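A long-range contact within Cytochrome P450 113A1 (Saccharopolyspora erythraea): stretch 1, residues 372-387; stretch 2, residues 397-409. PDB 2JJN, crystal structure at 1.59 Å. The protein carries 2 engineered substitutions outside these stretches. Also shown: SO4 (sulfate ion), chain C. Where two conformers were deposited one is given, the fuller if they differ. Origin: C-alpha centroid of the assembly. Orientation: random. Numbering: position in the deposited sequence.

Stretch 1 (372-387) ARFGRLTVDRDDERLR
Stretch 2, residues 397-409: RHLPVLAGSSPRQ

Four backbone hydrogen bonds tie the two antiparallel stretches together. Thr-378 and Leu-402 form a hydrogen-bonded pair, CA atoms 5.4 Å apart: Thr-378 N donates to Leu-402 O (3.1 Å, 165°) and Leu-402 N to Thr-378 O (2.8 Å, 159°). Two residues along, Asp-380 N donates to Pro-400 O (2.8 Å, 173°); proline, lacking an amide hydrogen, returns no such bond. Val-379 and Val-401 lie between as a non-hydrogen-bonded pair, CA to CA 4.4 Å, close enough for CA-H...O contacts from Val-401 CA to Thr-378 O (3.1 Å) and from Val-379 CA to Pro-400 O (3.5 Å). At the far end Arg-397 N donates to Arg-387 O (2.8 Å, 173°).

The strands are short, 378-379 (phi/psi -126/152, -75/131) and 400-402 (-61/131, -129/163, -127/130). Water adds further links between the stretches. One water accepts from Ser-405 N (3.0 Å) and lies 2.8 Å from both Phe-374 O and Arg-376 O; another joins Asp-380 OD2 (2.7 Å) to Val-401 O (2.9 Å); a third accepts from Arg-387 N and donates to His-398 O (both 2.8 Å).

Stretch 1 leaves its helix at Gly-375, whose positive phi (75/-39) favours glycine. Stretch 2 ends in a type I turn, Ser-406 to Gln-409, with Gln-409 N bonded to Ser-406 O (3.2 Å) and Arg-408 N to Ser-406 OG (3.0 Å; Ser-406 chi1 p).

Thr-378 (t) and Leu-402 (m, t) share a sheet face, Thr-378 CG2 lying 3.8 Å from Leu-402 CB. Asp-380 (t) points toward stretch 2, its CB 3.6 Å from Leu-402 CG, while its OD1 accepts from Asp-382 N (2.9 Å).

Apolar contacts follow. Phe-374 (chi1 m, chi2 -67°) places CD1 3.4 Å from Ala-403 CB, and Leu-377 (m, t) brings CD2 to 3.9 Å from the same CB. Val-379 CG2 (chi1 t) meets Leu-399 CD1 (t, p) at 3.9 Å. Leu-386 (m, t) reaches Leu-399 CD1 with its CD1 and Pro-400 CD with its CD2, each at 3.7 Å.

At one end extended Arg-373 (t, t, t) lays a guanidinium face against Pro-407 CD, and its CG lies 3.6 Å from that atom. At the other, Arg-387 NH2 comes 3.2 Å from His-398 CD2, near the guanidinium plane, while Arg-387 NH1 forms a salt bridge with Glu-384 OE1 (2.9 Å), its hydrogen bond weak at 128°. Together the stretches bury 1060 Å².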

# COMPACT_ATOMS: atom_id res chain seq x y z
N ALA A 372 12.37 20.57 -5.21
CA ALA A 372 12.28 22.02 -5.30
C ALA A 372 12.97 22.71 -4.13
O ALA A 372 13.66 23.72 -4.29
CB ALA A 372 10.78 22.48 -5.38
N ARG A 373 12.78 22.17 -2.93
CA ARG A 373 13.36 22.82 -1.75
C ARG A 373 14.80 22.47 -1.54
O ARG A 373 15.63 23.36 -1.24
CB ARG A 373 12.54 22.51 -0.48
CG ARG A 373 13.10 23.25 0.74
CD ARG A 373 12.20 23.08 1.98
NE ARG A 373 12.92 23.49 3.21
CZ ARG A 373 12.99 24.73 3.69
NH1 ARG A 373 12.45 25.77 3.04
NH2 ARG A 373 13.67 24.96 4.81
N PHE A 374 15.13 21.20 -1.68
CA PHE A 374 16.46 20.73 -1.18
C PHE A 374 17.36 20.29 -2.34
O PHE A 374 18.59 20.13 -2.11
CB PHE A 374 16.25 19.51 -0.32
CG PHE A 374 15.39 19.71 0.92
CD1 PHE A 374 15.82 20.52 1.98
CD2 PHE A 374 14.16 19.07 1.00
CE1 PHE A 374 15.05 20.67 3.15
CE2 PHE A 374 13.37 19.19 2.17
CZ PHE A 374 13.83 19.98 3.27
N GLY A 375 16.79 20.05 -3.50
CA GLY A 375 17.51 19.41 -4.63
C GLY A 375 17.74 17.91 -4.48
O GLY A 375 17.69 17.18 -5.46
N ARG A 376 18.04 17.47 -3.27
CA ARG A 376 18.22 16.05 -2.93
C ARG A 376 18.13 15.86 -1.41
O ARG A 376 18.21 16.84 -0.65
CB ARG A 376 19.57 15.55 -3.47
CG ARG A 376 20.76 16.21 -2.76
CD ARG A 376 22.13 15.66 -3.26
NE ARG A 376 22.32 16.18 -4.61
CZ ARG A 376 22.44 15.48 -5.74
NH1 ARG A 376 22.54 14.14 -5.77
NH2 ARG A 376 22.57 16.14 -6.86
N LEU A 377 17.92 14.62 -1.00
CA LEU A 377 18.08 14.22 0.39
C LEU A 377 18.95 12.97 0.41
O LEU A 377 18.99 12.24 -0.57
CB LEU A 377 16.74 13.84 1.00
CG LEU A 377 15.85 15.06 1.18
CD1 LEU A 377 14.44 14.53 1.64
CD2 LEU A 377 16.37 16.05 2.23
N THR A 378 19.65 12.76 1.53
CA THR A 378 20.35 11.48 1.74
C THR A 378 19.92 10.88 3.08
O THR A 378 19.46 11.60 3.97
CB THR A 378 21.88 11.68 1.77
OG1 THR A 378 22.54 10.41 1.74
CG2 THR A 378 22.34 12.45 3.07
N VAL A 379 19.96 9.54 3.20
CA VAL A 379 19.60 8.88 4.45
C VAL A 379 20.72 9.03 5.48
O VAL A 379 21.88 8.77 5.12
CB VAL A 379 19.23 7.38 4.18
CG1 VAL A 379 18.92 6.70 5.49
CG2 VAL A 379 18.08 7.34 3.15
N ASP A 380 20.36 9.46 6.70
CA ASP A 380 21.28 9.70 7.86
C ASP A 380 21.33 8.45 8.74
O ASP A 380 20.32 8.05 9.40
CB ASP A 380 20.76 10.93 8.64
CG ASP A 380 21.49 11.21 9.98
OD1 ASP A 380 22.59 10.66 10.22
OD2 ASP A 380 20.92 12.03 10.78
N ARG A 381 22.51 7.83 8.79
CA ARG A 381 22.74 6.68 9.67
C ARG A 381 23.74 6.99 10.79
O ARG A 381 24.40 6.07 11.30
CB ARG A 381 23.16 5.46 8.84
CG ARG A 381 22.14 5.12 7.73
CD ARG A 381 22.47 3.82 7.05
NE ARG A 381 21.43 3.35 6.12
CZ ARG A 381 21.24 3.81 4.88
NH1 ARG A 381 21.98 4.80 4.39
NH2 ARG A 381 20.29 3.28 4.14
N ASP A 382 23.84 8.26 11.17
CA ASP A 382 24.77 8.69 12.24
C ASP A 382 24.55 8.05 13.61
O ASP A 382 25.52 7.84 14.36
CB ASP A 382 24.75 10.22 12.40
CG ASP A 382 25.32 10.95 11.19
OD1 ASP A 382 25.14 12.19 11.12
OD2 ASP A 382 25.92 10.29 10.30
N ASP A 383 23.30 7.76 13.96
CA ASP A 383 22.99 7.21 15.28
C ASP A 383 22.63 5.73 15.23
O ASP A 383 22.79 5.02 16.23
CB ASP A 383 21.90 8.03 15.98
CG ASP A 383 22.30 9.48 16.13
OD1 ASP A 383 23.38 9.73 16.73
OD2 ASP A 383 21.57 10.37 15.64
N GLU A 384 22.15 5.27 14.07
CA GLU A 384 21.73 3.87 13.90
C GLU A 384 21.36 3.54 12.45
O GLU A 384 21.07 4.43 11.64
CB GLU A 384 20.52 3.59 14.80
CG GLU A 384 19.45 4.63 14.66
CD GLU A 384 18.10 4.13 15.10
OE1 GLU A 384 17.94 3.78 16.29
OE2 GLU A 384 17.18 4.11 14.25
N ARG A 385 21.38 2.24 12.14
CA ARG A 385 20.83 1.76 10.89
C ARG A 385 19.32 1.87 10.95
O ARG A 385 18.73 2.03 12.02
CB ARG A 385 21.26 0.32 10.62
CG ARG A 385 22.77 0.20 10.56
CD ARG A 385 23.22 -0.86 9.58
NE ARG A 385 22.92 -0.50 8.19
CZ ARG A 385 23.67 0.30 7.43
NH1 ARG A 385 24.77 0.87 7.91
NH2 ARG A 385 23.30 0.55 6.17
N LEU A 386 18.68 1.80 9.79
CA LEU A 386 17.25 2.03 9.75
C LEU A 386 16.48 0.93 10.42
O LEU A 386 16.92 -0.23 10.43
CB LEU A 386 16.79 2.17 8.31
CG LEU A 386 17.41 3.36 7.58
CD1 LEU A 386 17.09 3.26 6.10
CD2 LEU A 386 16.85 4.64 8.11
N ARG A 387 15.32 1.30 10.96
CA ARG A 387 14.39 0.37 11.54
C ARG A 387 13.39 -0.05 10.46
O ARG A 387 12.43 0.65 10.19
CB ARG A 387 13.65 1.00 12.70
CG ARG A 387 14.32 0.84 14.07
CD ARG A 387 14.93 2.13 14.57
NE ARG A 387 13.98 3.24 14.64
CZ ARG A 387 14.11 4.28 15.46
NH1 ARG A 387 15.14 4.35 16.30
NH2 ARG A 387 13.20 5.25 15.45
N ARG A 397 10.36 2.23 9.23
CA ARG A 397 9.47 2.91 10.16
C ARG A 397 9.77 4.42 10.29
O ARG A 397 8.88 5.22 10.52
CB ARG A 397 9.59 2.28 11.54
CG ARG A 397 9.10 0.84 11.54
CD ARG A 397 9.73 -0.04 12.63
NE ARG A 397 9.49 0.53 13.95
CZ ARG A 397 10.11 0.12 15.06
NH1 ARG A 397 10.98 -0.87 15.03
NH2 ARG A 397 9.82 0.71 16.22
N HIS A 398 11.05 4.73 10.15
CA HIS A 398 11.53 6.09 10.11
C HIS A 398 12.55 6.23 9.04
O HIS A 398 13.10 5.22 8.58
CB HIS A 398 12.11 6.44 11.47
CG HIS A 398 11.06 6.47 12.52
ND1 HIS A 398 10.15 7.50 12.61
CD2 HIS A 398 10.67 5.55 13.44
CE1 HIS A 398 9.26 7.23 13.55
NE2 HIS A 398 9.57 6.06 14.09
N LEU A 399 12.84 7.45 8.64
CA LEU A 399 13.88 7.66 7.64
C LEU A 399 14.56 9.01 7.94
O LEU A 399 14.22 10.04 7.38
CB LEU A 399 13.26 7.68 6.21
CG LEU A 399 14.37 7.54 5.16
CD1 LEU A 399 14.88 6.08 5.05
CD2 LEU A 399 13.91 8.03 3.75
N PRO A 400 15.52 9.00 8.86
CA PRO A 400 16.27 10.21 9.11
C PRO A 400 16.99 10.59 7.84
O PRO A 400 17.62 9.75 7.18
CB PRO A 400 17.29 9.77 10.19
CG PRO A 400 16.71 8.50 10.77
CD PRO A 400 15.93 7.85 9.67
N VAL A 401 16.85 11.85 7.47
CA VAL A 401 17.55 12.33 6.27
C VAL A 401 18.33 13.60 6.58
O VAL A 401 18.11 14.30 7.57
CB VAL A 401 16.52 12.64 5.13
CG1 VAL A 401 15.88 11.32 4.65
CG2 VAL A 401 15.44 13.64 5.65
N LEU A 402 19.26 13.88 5.66
CA LEU A 402 20.06 15.10 5.74
C LEU A 402 19.94 15.81 4.41
O LEU A 402 20.13 15.19 3.34
CB LEU A 402 21.52 14.75 6.01
CG LEU A 402 21.84 14.07 7.34
CD1 LEU A 402 23.23 13.44 7.33
CD2 LEU A 402 21.69 15.05 8.49
N ALA A 403 19.62 17.10 4.47
CA ALA A 403 19.67 17.99 3.32
C ALA A 403 21.00 18.74 3.34
O ALA A 403 21.25 19.56 4.25
CB ALA A 403 18.53 19.01 3.42
N GLY A 404 21.84 18.49 2.36
CA GLY A 404 23.06 19.28 2.25
C GLY A 404 22.84 20.71 1.77
O GLY A 404 23.75 21.56 1.92
N SER A 405 21.65 20.98 1.20
CA SER A 405 21.32 22.32 0.72
C SER A 405 19.86 22.58 1.04
O SER A 405 19.00 21.69 0.95
CB SER A 405 21.49 22.34 -0.82
OG SER A 405 22.84 21.99 -1.17
N SER A 406 19.59 23.84 1.40
CA SER A 406 18.20 24.29 1.58
C SER A 406 18.16 25.80 1.54
O SER A 406 19.22 26.45 1.61
CB SER A 406 17.64 23.85 2.91
OG SER A 406 18.07 24.77 3.94
N PRO A 407 16.96 26.36 1.41
CA PRO A 407 16.84 27.82 1.40
C PRO A 407 17.24 28.49 2.68
O PRO A 407 17.30 29.74 2.65
CB PRO A 407 15.34 28.11 1.10
CG PRO A 407 14.89 26.80 0.40
CD PRO A 407 15.66 25.71 1.13
N ARG A 408 17.56 27.72 3.75
CA ARG A 408 17.99 28.35 5.00
C ARG A 408 19.46 28.76 4.98
O ARG A 408 19.89 29.57 5.85
CB ARG A 408 17.78 27.40 6.19
CG ARG A 408 16.35 27.11 6.57
CD ARG A 408 15.78 28.22 7.42
NE ARG A 408 16.44 28.32 8.71
CZ ARG A 408 17.33 29.26 9.07
NH1 ARG A 408 17.72 30.28 8.25
NH2 ARG A 408 17.83 29.17 10.29
N GLN A 409 20.21 28.22 4.03
CA GLN A 409 21.68 28.45 4.05
C GLN A 409 21.99 29.87 3.62
O GLN A 409 21.41 30.34 2.68
CB GLN A 409 22.37 27.45 3.15
CG GLN A 409 22.22 26.10 3.77
CD GLN A 409 22.74 24.98 2.96
OE1 GLN A 409 23.14 23.92 3.52
NE2 GLN A 409 22.69 25.11 1.66
S SO4 C . 19.85 0.11 6.35
O1 SO4 C . 20.26 1.13 7.31
O2 SO4 C . 18.70 -0.58 6.89
O3 SO4 C . 20.94 -0.83 6.13
O4 SO4 C . 19.54 0.71 5.05
O HOH W 1 20.11 18.81 -0.18
O HOH W 2 21.08 16.01 0.87
O HOH W 3 18.68 13.47 10.25
O HOH W 4 14.32 3.96 10.80